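Local coordinates for periplasmic solute binding protein (Candidatus liberibacter, PDB 4CL2) that binds manganese and zinc ions in the periplasm, probably to deliver them to a membrane transporter for uptake, as in other cluster 9 solute-binding proteins, at residues 242-247 and 268-273; 148-153 and 262-267; 53-58 and 74-79; 5-10 and 24-29. All blocks are in the same frame, centred on the assembly; numbering follows the deposited sequence.

Interaction 1: residues 242-247 and 268-273; sequences GVLYVD and TKIVDT. With MN (manganese (II) ion), chain L; SO4 (sulfate ion), chain F.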
# COMPACT_ATOMS: atom_id res chain seq x y z
N GLY A 242 -4.63 -14.46 -10.85
CA GLY A 242 -4.23 -13.29 -11.66
C GLY A 242 -3.45 -12.23 -10.88
O GLY A 242 -2.96 -12.52 -9.78
N VAL A 243 -3.38 -11.02 -11.42
CA VAL A 243 -2.54 -9.93 -10.96
C VAL A 243 -3.25 -8.89 -10.15
O VAL A 243 -4.24 -8.31 -10.60
CB VAL A 243 -1.86 -9.22 -12.15
CG1 VAL A 243 -0.97 -8.11 -11.66
CG2 VAL A 243 -1.06 -10.17 -13.01
N LEU A 244 -2.77 -8.61 -8.95
CA LEU A 244 -3.25 -7.52 -8.11
C LEU A 244 -2.30 -6.34 -8.18
O LEU A 244 -1.14 -6.48 -8.47
CB LEU A 244 -3.33 -7.92 -6.63
CG LEU A 244 -4.16 -9.20 -6.37
CD1 LEU A 244 -4.07 -9.59 -4.86
CD2 LEU A 244 -5.63 -9.02 -6.76
N TYR A 245 -2.85 -5.16 -7.90
CA TYR A 245 -2.05 -3.89 -7.82
C TYR A 245 -1.96 -3.52 -6.34
O TYR A 245 -2.98 -3.26 -5.63
CB TYR A 245 -2.75 -2.75 -8.59
CG TYR A 245 -2.57 -2.89 -10.07
CD1 TYR A 245 -3.30 -3.78 -10.77
CD2 TYR A 245 -1.57 -2.18 -10.72
CE1 TYR A 245 -3.12 -3.96 -12.11
CE2 TYR A 245 -1.36 -2.39 -12.07
CZ TYR A 245 -2.14 -3.27 -12.74
OH TYR A 245 -1.99 -3.52 -14.11
N VAL A 246 -0.73 -3.53 -5.82
CA VAL A 246 -0.48 -3.32 -4.39
C VAL A 246 0.70 -2.39 -4.06
O VAL A 246 0.59 -1.60 -3.12
CB VAL A 246 -0.32 -4.63 -3.61
CG1 VAL A 246 -1.57 -5.49 -3.70
CG2 VAL A 246 0.88 -5.41 -4.07
N ASP A 247 1.79 -2.43 -4.82
CA ASP A 247 3.04 -1.75 -4.41
C ASP A 247 3.25 -0.40 -5.06
O ASP A 247 4.14 0.32 -4.64
CB ASP A 247 4.23 -2.64 -4.73
CG ASP A 247 4.39 -3.79 -3.73
OD1 ASP A 247 3.83 -3.67 -2.64
OD2 ASP A 247 5.04 -4.78 -4.12
N THR A 268 -11.84 -5.78 -5.69
CA THR A 268 -12.80 -6.37 -6.63
C THR A 268 -12.33 -7.68 -7.16
O THR A 268 -13.05 -8.68 -7.24
CB THR A 268 -13.15 -5.33 -7.78
OG1 THR A 268 -13.77 -4.17 -7.26
CG2 THR A 268 -14.04 -5.98 -8.80
N LYS A 269 -11.06 -7.75 -7.56
CA LYS A 269 -10.52 -8.93 -8.11
C LYS A 269 -10.50 -10.09 -7.07
O LYS A 269 -10.83 -11.21 -7.34
CB LYS A 269 -9.13 -8.66 -8.69
CG LYS A 269 -8.60 -9.85 -9.43
CD LYS A 269 -7.54 -9.44 -10.43
CE LYS A 269 -7.07 -10.66 -11.16
NZ LYS A 269 -8.07 -11.13 -12.19
N ILE A 270 -10.15 -9.73 -5.83
CA ILE A 270 -10.20 -10.73 -4.76
C ILE A 270 -11.61 -11.29 -4.54
O ILE A 270 -11.80 -12.48 -4.56
CB ILE A 270 -9.63 -10.14 -3.48
CG1 ILE A 270 -8.14 -9.85 -3.69
CG2 ILE A 270 -9.90 -11.11 -2.32
CD1 ILE A 270 -7.59 -9.01 -2.57
N VAL A 271 -12.59 -10.39 -4.43
CA VAL A 271 -13.94 -10.86 -4.11
C VAL A 271 -14.50 -11.64 -5.29
O VAL A 271 -15.18 -12.65 -5.12
CB VAL A 271 -14.88 -9.71 -3.64
CG1 VAL A 271 -15.20 -8.72 -4.69
CG2 VAL A 271 -16.21 -10.25 -3.17
N ASP A 272 -14.12 -11.24 -6.51
CA ASP A 272 -14.62 -11.95 -7.72
C ASP A 272 -14.05 -13.32 -7.86
O ASP A 272 -14.57 -14.17 -8.57
CB ASP A 272 -14.33 -11.15 -8.99
CG ASP A 272 -15.24 -10.01 -9.16
OD1 ASP A 272 -16.21 -9.82 -8.34
OD2 ASP A 272 -14.92 -9.11 -9.97
N THR A 273 -12.93 -13.54 -7.20
CA THR A 273 -12.21 -14.79 -7.22
C THR A 273 -12.85 -15.71 -6.24
O THR A 273 -13.22 -16.83 -6.56
CB THR A 273 -10.76 -14.56 -6.75
OG1 THR A 273 -9.83 -15.07 -7.70
CG2 THR A 273 -10.51 -15.23 -5.38
MN MN L . 5.98 -4.45 -1.63
S SO4 F . 0.95 -0.62 -15.20
O1 SO4 F . 0.98 -1.83 -14.38
O2 SO4 F . 1.91 -0.93 -16.29
O3 SO4 F . 1.40 0.57 -14.49
O4 SO4 F . -0.37 -0.41 -15.88
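Leu244, on the strand 242-244, lies nearest Lys269 of the helix 268-273 with their CA atoms 7.4 Å apart, the two axes running roughly antiparallel, at 144°, and approaching to 9.5 Å. One methyl carries the apolar part: Leu244 CD2 lies 4.0 Å from Lys269 CB and 4.1 Å from Ile270 CG1, and the Leu244 and Ile270 side chains cross at about a right angle. Lys269 starts with CG anti to its backbone N (chi1 -173°) and lays its methylene chain against the strand, with CD 3.5 Å from Val243 O and CE 3.9 Å from Gly242 CA. In the metal-binding fold of the ZnuA family, helix 259-274 here packs against the parallel pair 217-221 and 239-244, Thr273 reaching Phe217 and Phe219 of strand 217-221; backbone bonds from Gly242 and Leu244 to Ser220 pair the strands. Past the strand the chain leads to Asp247, whose OD1 binds manganese at 2.5 Å alongside His106 and Glu172. Between Leu244 and Asp247 in the chain, Tyr245 stands edge-to-face with Phe265, and its OH makes a weak 3.4 Å hydrogen bond to sulfate O1, which lies at the ring edge, in its plane; the ion is probably from the crystallisation liquor.

Interaction 2: residues 148-153 and 262-267; sequences RNSILP and LLRFSL. With SO4 (sulfate ion), chain E.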
# COMPACT_ATOMS: atom_id res chain seq x y z
N ARG A 148 -14.62 5.12 1.58
CA ARG A 148 -15.60 4.26 2.23
C ARG A 148 -16.71 3.83 1.27
O ARG A 148 -17.08 2.65 1.20
CB ARG A 148 -16.18 4.88 3.51
CG ARG A 148 -17.10 3.93 4.28
CD ARG A 148 -17.68 4.61 5.52
NE ARG A 148 -16.59 4.91 6.40
CZ ARG A 148 -16.25 6.13 6.82
NH1 ARG A 148 -16.94 7.18 6.46
NH2 ARG A 148 -15.15 6.27 7.56
N ASN A 149 -17.22 4.77 0.52
CA ASN A 149 -18.32 4.51 -0.39
C ASN A 149 -17.95 3.52 -1.46
O ASN A 149 -18.78 2.68 -1.84
CB ASN A 149 -18.83 5.81 -0.98
CG ASN A 149 -19.60 6.62 0.02
OD1 ASN A 149 -20.12 6.08 0.99
ND2 ASN A 149 -19.73 7.94 -0.23
N SER A 150 -16.73 3.56 -1.94
CA SER A 150 -16.29 2.59 -2.94
C SER A 150 -15.90 1.24 -2.43
O SER A 150 -16.09 0.24 -3.14
CB SER A 150 -15.07 3.05 -3.77
OG SER A 150 -15.45 4.08 -4.66
N ILE A 151 -15.28 1.23 -1.25
CA ILE A 151 -14.61 0.06 -0.76
C ILE A 151 -15.50 -0.72 0.19
O ILE A 151 -15.52 -1.98 0.18
CB ILE A 151 -13.24 0.42 -0.11
CG1 ILE A 151 -12.34 1.11 -1.11
CG2 ILE A 151 -12.59 -0.81 0.50
CD1 ILE A 151 -12.22 0.38 -2.45
N LEU A 152 -16.29 -0.04 1.00
CA LEU A 152 -17.15 -0.81 1.90
C LEU A 152 -18.05 -1.82 1.29
O LEU A 152 -18.18 -2.95 1.81
CB LEU A 152 -17.88 0.18 2.85
CG LEU A 152 -18.64 -0.50 3.94
CD1 LEU A 152 -17.76 -1.37 4.88
CD2 LEU A 152 -19.33 0.57 4.76
N PRO A 153 -18.70 -1.55 0.11
CA PRO A 153 -19.50 -2.60 -0.45
C PRO A 153 -18.74 -3.90 -0.84
O PRO A 153 -19.28 -4.99 -0.82
CB PRO A 153 -20.17 -1.92 -1.69
CG PRO A 153 -20.06 -0.47 -1.45
CD PRO A 153 -18.88 -0.23 -0.55
N LEU A 262 -6.76 1.73 -6.96
CA LEU A 262 -5.94 0.59 -6.59
C LEU A 262 -6.64 -0.30 -5.60
O LEU A 262 -6.70 -1.54 -5.78
CB LEU A 262 -4.59 1.03 -6.00
CG LEU A 262 -3.63 -0.08 -5.55
CD1 LEU A 262 -2.19 0.36 -5.86
CD2 LEU A 262 -3.80 -0.32 -4.09
N LEU A 263 -7.15 0.27 -4.51
CA LEU A 263 -7.90 -0.54 -3.55
C LEU A 263 -9.11 -1.17 -4.23
O LEU A 263 -9.42 -2.33 -4.01
CB LEU A 263 -8.43 0.34 -2.41
CG LEU A 263 -7.39 0.79 -1.41
CD1 LEU A 263 -8.08 1.64 -0.35
CD2 LEU A 263 -6.66 -0.37 -0.74
N ARG A 264 -9.85 -0.38 -4.99
CA ARG A 264 -11.06 -0.86 -5.63
C ARG A 264 -10.75 -2.02 -6.61
O ARG A 264 -11.42 -3.05 -6.62
CB ARG A 264 -11.79 0.26 -6.34
CG ARG A 264 -13.11 -0.17 -6.93
CD ARG A 264 -13.84 1.03 -7.54
NE ARG A 264 -13.11 1.56 -8.64
CZ ARG A 264 -13.45 2.62 -9.36
NH1 ARG A 264 -14.51 3.36 -9.04
NH2 ARG A 264 -12.68 2.95 -10.41
N PHE A 265 -9.72 -1.87 -7.43
CA PHE A 265 -9.37 -2.93 -8.36
C PHE A 265 -8.97 -4.20 -7.66
O PHE A 265 -9.49 -5.26 -7.96
CB PHE A 265 -8.25 -2.49 -9.31
CG PHE A 265 -7.89 -3.52 -10.31
CD1 PHE A 265 -8.52 -3.58 -11.53
CD2 PHE A 265 -6.90 -4.45 -10.02
CE1 PHE A 265 -8.24 -4.60 -12.40
CE2 PHE A 265 -6.61 -5.47 -10.89
CZ PHE A 265 -7.27 -5.55 -12.08
N SER A 266 -8.02 -4.10 -6.73
CA SER A 266 -7.52 -5.31 -6.08
C SER A 266 -8.58 -5.98 -5.23
O SER A 266 -8.67 -7.17 -5.31
CB SER A 266 -6.26 -4.98 -5.30
OG SER A 266 -5.23 -4.60 -6.26
N LEU A 267 -9.36 -5.24 -4.47
CA LEU A 267 -10.39 -5.87 -3.69
C LEU A 267 -11.50 -6.46 -4.57
O LEU A 267 -12.07 -7.50 -4.28
CB LEU A 267 -10.92 -4.94 -2.65
CG LEU A 267 -10.07 -4.84 -1.36
CD1 LEU A 267 -8.64 -4.46 -1.52
CD2 LEU A 267 -10.80 -3.81 -0.45
S SO4 E . -17.85 3.01 -7.09
O1 SO4 E . -18.25 1.60 -7.02
O2 SO4 E . -16.42 3.09 -6.80
O3 SO4 E . -18.64 3.76 -6.08
O4 SO4 E . -18.12 3.60 -8.40
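Ile151 and Arg264 mark the closest backbone approach of two nearly parallel helical segments, 148-153 and 262-267: their CA atoms are 6.1 Å apart, while the axes approach to 9.6 Å at an angle of 13°. Ile151 reaches across with both branches. Its CD1 rests on the backbone of the second helix, 3.6 Å from Arg264 N, and also meets Leu263 CB at 3.8 Å. The other branch, CG2, lies anti to the backbone N and touches Leu267 CD2 at 3.6 Å. The isoleucine crosses each of the two leucine side chains at about a right angle, and because Leu263 and Leu267 are one helical turn apart, it bridges successive turns of one face. This buried apolar part contrasts with a polar part, where Ser150 and Arg264 meet through a sulfate, probably from the crystallisation liquor. Sulfate O2 accepts from Ser150 OG at a short 2.5 Å and from Arg264 NH1 at 3.0 Å, the latter bond fairly straight at 164°. O2 sits at the guanidinium edge, in its plane. The arginine chain is extended up to CD and then bends at chi3 (65°), which turns NE out of the line of the extended chain; NH2 of the same group forms a salt bridge with Asp261. The contact thus joins the long helix 133-158 to the C-terminal helix 259-274. Leu111 of helix 111-128 packs on Ile151, Leu178 and Phe182 of helix 176-182 pack on Leu267, and Ser266 OG bonds to Tyr245 O just beyond strand 239-244.

Interaction 3: residues 53-58 and 74-79; sequences NADLIL and NLKKGT. With ACT (acetate ion), chain I.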
# COMPACT_ATOMS: atom_id res chain seq x y z
N ASN A 53 13.53 21.19 -2.12
CA ASN A 53 12.34 22.02 -2.24
C ASN A 53 11.26 21.70 -1.22
O ASN A 53 10.43 22.60 -0.93
CB ASN A 53 11.71 21.90 -3.63
CG ASN A 53 12.54 22.54 -4.71
OD1 ASN A 53 12.40 22.18 -5.91
ND2 ASN A 53 13.26 23.51 -4.39
N ALA A 54 11.25 20.51 -0.67
CA ALA A 54 10.19 20.08 0.23
C ALA A 54 10.14 20.94 1.50
O ALA A 54 11.13 21.13 2.21
CB ALA A 54 10.37 18.63 0.59
N ASP A 55 8.93 21.40 1.80
CA ASP A 55 8.62 21.98 3.10
C ASP A 55 8.16 20.94 4.13
O ASP A 55 8.03 21.25 5.30
CB ASP A 55 7.52 23.08 2.88
CG ASP A 55 8.02 24.18 2.02
OD1 ASP A 55 9.04 24.80 2.39
OD2 ASP A 55 7.45 24.43 0.97
N LEU A 56 7.85 19.73 3.67
CA LEU A 56 7.28 18.62 4.47
C LEU A 56 7.58 17.38 3.66
O LEU A 56 7.40 17.42 2.39
CB LEU A 56 5.78 18.82 4.64
CG LEU A 56 5.02 17.75 5.39
CD1 LEU A 56 5.51 17.63 6.80
CD2 LEU A 56 3.54 18.09 5.34
N ILE A 57 8.05 16.32 4.32
CA ILE A 57 8.31 15.03 3.66
C ILE A 57 7.41 13.98 4.31
O ILE A 57 7.43 13.84 5.52
CB ILE A 57 9.77 14.64 3.72
CG1 ILE A 57 10.61 15.70 3.01
CG2 ILE A 57 9.96 13.28 3.09
CD1 ILE A 57 12.11 15.47 3.09
N LEU A 58 6.60 13.32 3.49
CA LEU A 58 5.66 12.32 3.98
C LEU A 58 6.14 10.91 3.59
O LEU A 58 6.26 10.57 2.41
CB LEU A 58 4.30 12.57 3.40
CG LEU A 58 3.64 13.91 3.66
CD1 LEU A 58 2.30 13.96 2.89
CD2 LEU A 58 3.46 14.11 5.18
N ASN A 74 20.45 17.28 4.91
CA ASN A 74 20.72 18.64 4.43
C ASN A 74 19.43 19.36 4.02
O ASN A 74 19.38 20.03 2.97
CB ASN A 74 21.73 18.55 3.29
CG ASN A 74 22.36 19.87 2.94
OD1 ASN A 74 22.53 20.77 3.78
ND2 ASN A 74 22.83 19.96 1.70
N LEU A 75 18.36 19.12 4.78
CA LEU A 75 17.02 19.59 4.45
C LEU A 75 16.82 21.10 4.70
O LEU A 75 17.55 21.71 5.44
CB LEU A 75 15.95 18.83 5.22
CG LEU A 75 15.89 17.29 5.09
CD1 LEU A 75 14.80 16.70 5.99
CD2 LEU A 75 15.71 16.91 3.64
N LYS A 76 15.82 21.66 4.03
CA LYS A 76 15.37 22.98 4.31
C LYS A 76 15.04 23.16 5.82
O LYS A 76 14.43 22.29 6.45
CB LYS A 76 14.15 23.29 3.40
CG LYS A 76 13.89 24.77 3.25
CD LYS A 76 12.52 25.07 2.67
CE LYS A 76 12.35 24.44 1.32
NZ LYS A 76 11.22 25.09 0.59
N LYS A 77 15.48 24.28 6.41
CA LYS A 77 15.12 24.52 7.82
C LYS A 77 13.65 24.48 8.03
O LYS A 77 12.89 25.09 7.29
CB LYS A 77 15.65 25.91 8.27
CG LYS A 77 15.30 26.27 9.71
CD LYS A 77 15.63 27.74 9.99
CE LYS A 77 14.91 28.32 11.21
NZ LYS A 77 15.83 28.47 12.37
N GLY A 78 13.22 23.76 9.06
CA GLY A 78 11.80 23.63 9.37
C GLY A 78 11.16 22.40 8.77
O GLY A 78 10.01 22.07 9.09
N THR A 79 11.82 21.78 7.79
CA THR A 79 11.15 20.69 7.07
C THR A 79 11.19 19.41 7.90
O THR A 79 12.29 18.90 8.20
CB THR A 79 11.82 20.42 5.71
OG1 THR A 79 11.48 21.51 4.85
CG2 THR A 79 11.29 19.11 5.09
C ACT I . 22.72 16.40 0.14
O ACT I . 23.55 15.44 0.03
OXT ACT I . 23.13 17.54 0.28
CH3 ACT I . 21.23 16.22 0.16
O HOH W 1 10.29 25.21 -1.97
O HOH W 2 13.84 20.14 2.49
O HOH W 3 7.72 20.63 7.82
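Thr79 closes a type II beta turn, Lys76 to Thr79, that packs against Asp55 at the entrance to strand 56-59, in the parallel four-stranded sheet of the first half of the chain. The turn is held by Thr79 N donating to Lys76 O, and the positive phi of Gly78 (95°) suits a glycine there. The tight part centres on Thr79: OG1 donates to Ala54 O at 2.7 Å, tilted 23° from the carbonyl plane, while CG2, anti to the backbone N, fits against Leu56 N and Ile57 CG1. Beside it, Ile57 and Leu75 meet tip to tip, CD1 to CD2 at 3.9 Å. The solvent side is built of charge and water. There the bend of Lys76 at chi3 (-59°) turns CE toward segment 53-58, and NZ beyond it meets Asp55 OD1 in a 2.8 Å salt bridge, approaching from above the carboxylate plane, and Asn53 O at 3.0 Å, again from above the carbonyl plane. The other carboxylate oxygen, OD2, accepts from Val6 N, so Asp55 ties the turn to the neighbouring strand. Three waters add bridges on this side: one accompanies the direct bond between Asn53 O and Lys76 NZ, another lies between Ala54 O and Lys76 N, and the third donates both to Asp55 O at 2.6 Å and to Gly78 O at 3.0 Å.

Interaction 4: residues 5-10 and 24-29; sequences KVVLSS and DLVTVT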
# COMPACT_ATOMS: atom_id res chain seq x y z
N LYS A 5 3.64 26.19 -0.72
CA LYS A 5 4.39 25.15 -0.03
C LYS A 5 4.46 23.90 -0.90
O LYS A 5 3.63 23.67 -1.77
CB LYS A 5 3.69 24.84 1.28
CG LYS A 5 3.87 26.04 2.21
CD LYS A 5 3.17 25.88 3.50
CE LYS A 5 3.09 27.21 4.25
NZ LYS A 5 4.47 27.73 4.49
N VAL A 6 5.53 23.11 -0.66
CA VAL A 6 5.83 21.92 -1.45
C VAL A 6 5.88 20.75 -0.47
O VAL A 6 6.52 20.82 0.58
CB VAL A 6 7.21 22.07 -2.18
CG1 VAL A 6 7.56 20.79 -2.96
CG2 VAL A 6 7.18 23.20 -3.16
N VAL A 7 5.13 19.72 -0.75
CA VAL A 7 5.02 18.52 0.12
C VAL A 7 5.45 17.32 -0.75
O VAL A 7 4.80 17.00 -1.77
CB VAL A 7 3.59 18.33 0.62
CG1 VAL A 7 3.50 17.06 1.44
CG2 VAL A 7 3.15 19.54 1.42
N LEU A 8 6.56 16.72 -0.35
CA LEU A 8 7.17 15.56 -1.02
C LEU A 8 6.70 14.27 -0.36
O LEU A 8 6.91 14.02 0.82
CB LEU A 8 8.70 15.68 -1.03
CG LEU A 8 9.38 14.44 -1.61
CD1 LEU A 8 9.11 14.28 -3.10
CD2 LEU A 8 10.91 14.60 -1.32
N SER A 9 6.04 13.42 -1.13
CA SER A 9 5.63 12.06 -0.70
C SER A 9 6.69 11.03 -1.18
O SER A 9 7.31 11.19 -2.24
CB SER A 9 4.25 11.70 -1.25
OG SER A 9 3.22 12.57 -0.79
N SER A 10 6.93 10.01 -0.37
CA SER A 10 7.97 9.04 -0.69
C SER A 10 7.61 8.22 -1.95
O SER A 10 8.52 7.84 -2.67
CB SER A 10 8.28 8.16 0.50
OG SER A 10 7.15 7.36 0.86
N ASP A 24 -4.34 20.99 -4.51
CA ASP A 24 -3.68 22.23 -5.09
C ASP A 24 -3.46 23.43 -4.15
O ASP A 24 -2.87 24.45 -4.61
CB ASP A 24 -4.32 22.73 -6.39
CG ASP A 24 -4.35 21.67 -7.49
OD1 ASP A 24 -3.39 20.88 -7.65
OD2 ASP A 24 -5.34 21.66 -8.24
N LEU A 25 -3.79 23.31 -2.85
CA LEU A 25 -3.34 24.28 -1.89
C LEU A 25 -1.85 24.29 -1.67
O LEU A 25 -1.30 25.28 -1.29
CB LEU A 25 -4.04 24.09 -0.55
CG LEU A 25 -5.56 24.30 -0.67
CD1 LEU A 25 -6.18 23.71 0.59
CD2 LEU A 25 -5.94 25.76 -0.85
N VAL A 26 -1.25 23.13 -1.88
CA VAL A 26 0.20 22.92 -1.88
C VAL A 26 0.58 22.16 -3.15
O VAL A 26 -0.27 21.53 -3.79
CB VAL A 26 0.71 22.15 -0.65
CG1 VAL A 26 0.26 22.82 0.62
CG2 VAL A 26 0.33 20.67 -0.70
N THR A 27 1.86 22.25 -3.51
CA THR A 27 2.41 21.44 -4.58
C THR A 27 2.80 20.09 -4.05
O THR A 27 3.59 20.02 -3.15
CB THR A 27 3.62 22.16 -5.19
OG1 THR A 27 3.17 23.43 -5.68
CG2 THR A 27 4.21 21.35 -6.34
N VAL A 28 2.20 19.01 -4.58
CA VAL A 28 2.50 17.68 -4.11
C VAL A 28 3.45 17.04 -5.13
O VAL A 28 3.17 17.00 -6.36
CB VAL A 28 1.21 16.85 -3.96
CG1 VAL A 28 1.54 15.40 -3.68
CG2 VAL A 28 0.35 17.43 -2.84
N THR A 29 4.58 16.60 -4.65
CA THR A 29 5.60 15.89 -5.43
C THR A 29 5.73 14.48 -4.88
O THR A 29 5.25 14.17 -3.73
CB THR A 29 6.92 16.63 -5.38
OG1 THR A 29 7.29 16.87 -4.01
CG2 THR A 29 6.82 17.94 -6.16
O HOH W 4 0.76 26.52 0.09
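Val7 and Thr29 belong to neighbouring parallel strands, 6-9 and 27-30, the two strands of a beta-alpha-beta unit whose crossover is helix 12-22, at one side of the four-stranded sheet. The strand axes lie 4.7 Å apart at 22°, and Val6, Val7 and Leu8 pair with Thr27, Val28 and Thr29. The backbone ladder alternates in donor: Thr27 N to Lys5 O, Val7 N to Thr27 O, Thr29 N to Val7 O, and Ser9 N to Thr29 O at 2.8 Å, with the last the straightest at 175°. Between these rungs, Val28 CA makes a CA-H...O contact with Val7 O. Val7 and Val28 share a face on which Val28 packs on Thr18 and Gln19 of helix 12-22, and Val7 CG2 meets Val26 CG2 at 3.7 Å. Val6, Leu8, Thr27 and Thr29 occupy the reverse face. At the start of the pairing a water joins Lys5 N to Leu25 O, and Val26 CB packs 3.5 Å from Lys5 O. At the other end Thr29 holds OG1 between its backbone N and carbonyl carbon (chi1 53°), which puts the oxygen beside Leu8, 3.3 Å from both Leu8 CA and Leu8 CD1.

The four contacts fall into two groups on different parts of the chain. Interactions 3 and 4 have centres about 11 Å apart and share one sheet: Asp55 N lies 2.8 Å from Val6 O and Leu58 N 2.8 Å from Leu8 O, both probable hydrogen bonds between strands 56-59 and 6-9. Interactions 1 and 2, likewise about 11 Å apart between centres, share helix 259-274 and also touch where Val243 O packs 3.7 Å from Phe265 CE2. Interaction 1 contains the metal ligand Asp247, while in interaction 2 the side chain of Leu263 is about 13 Å from the manganese. Interactions 3 and 4 lie away from this site; centres of interactions 1 and 3 are about 36 Å apart.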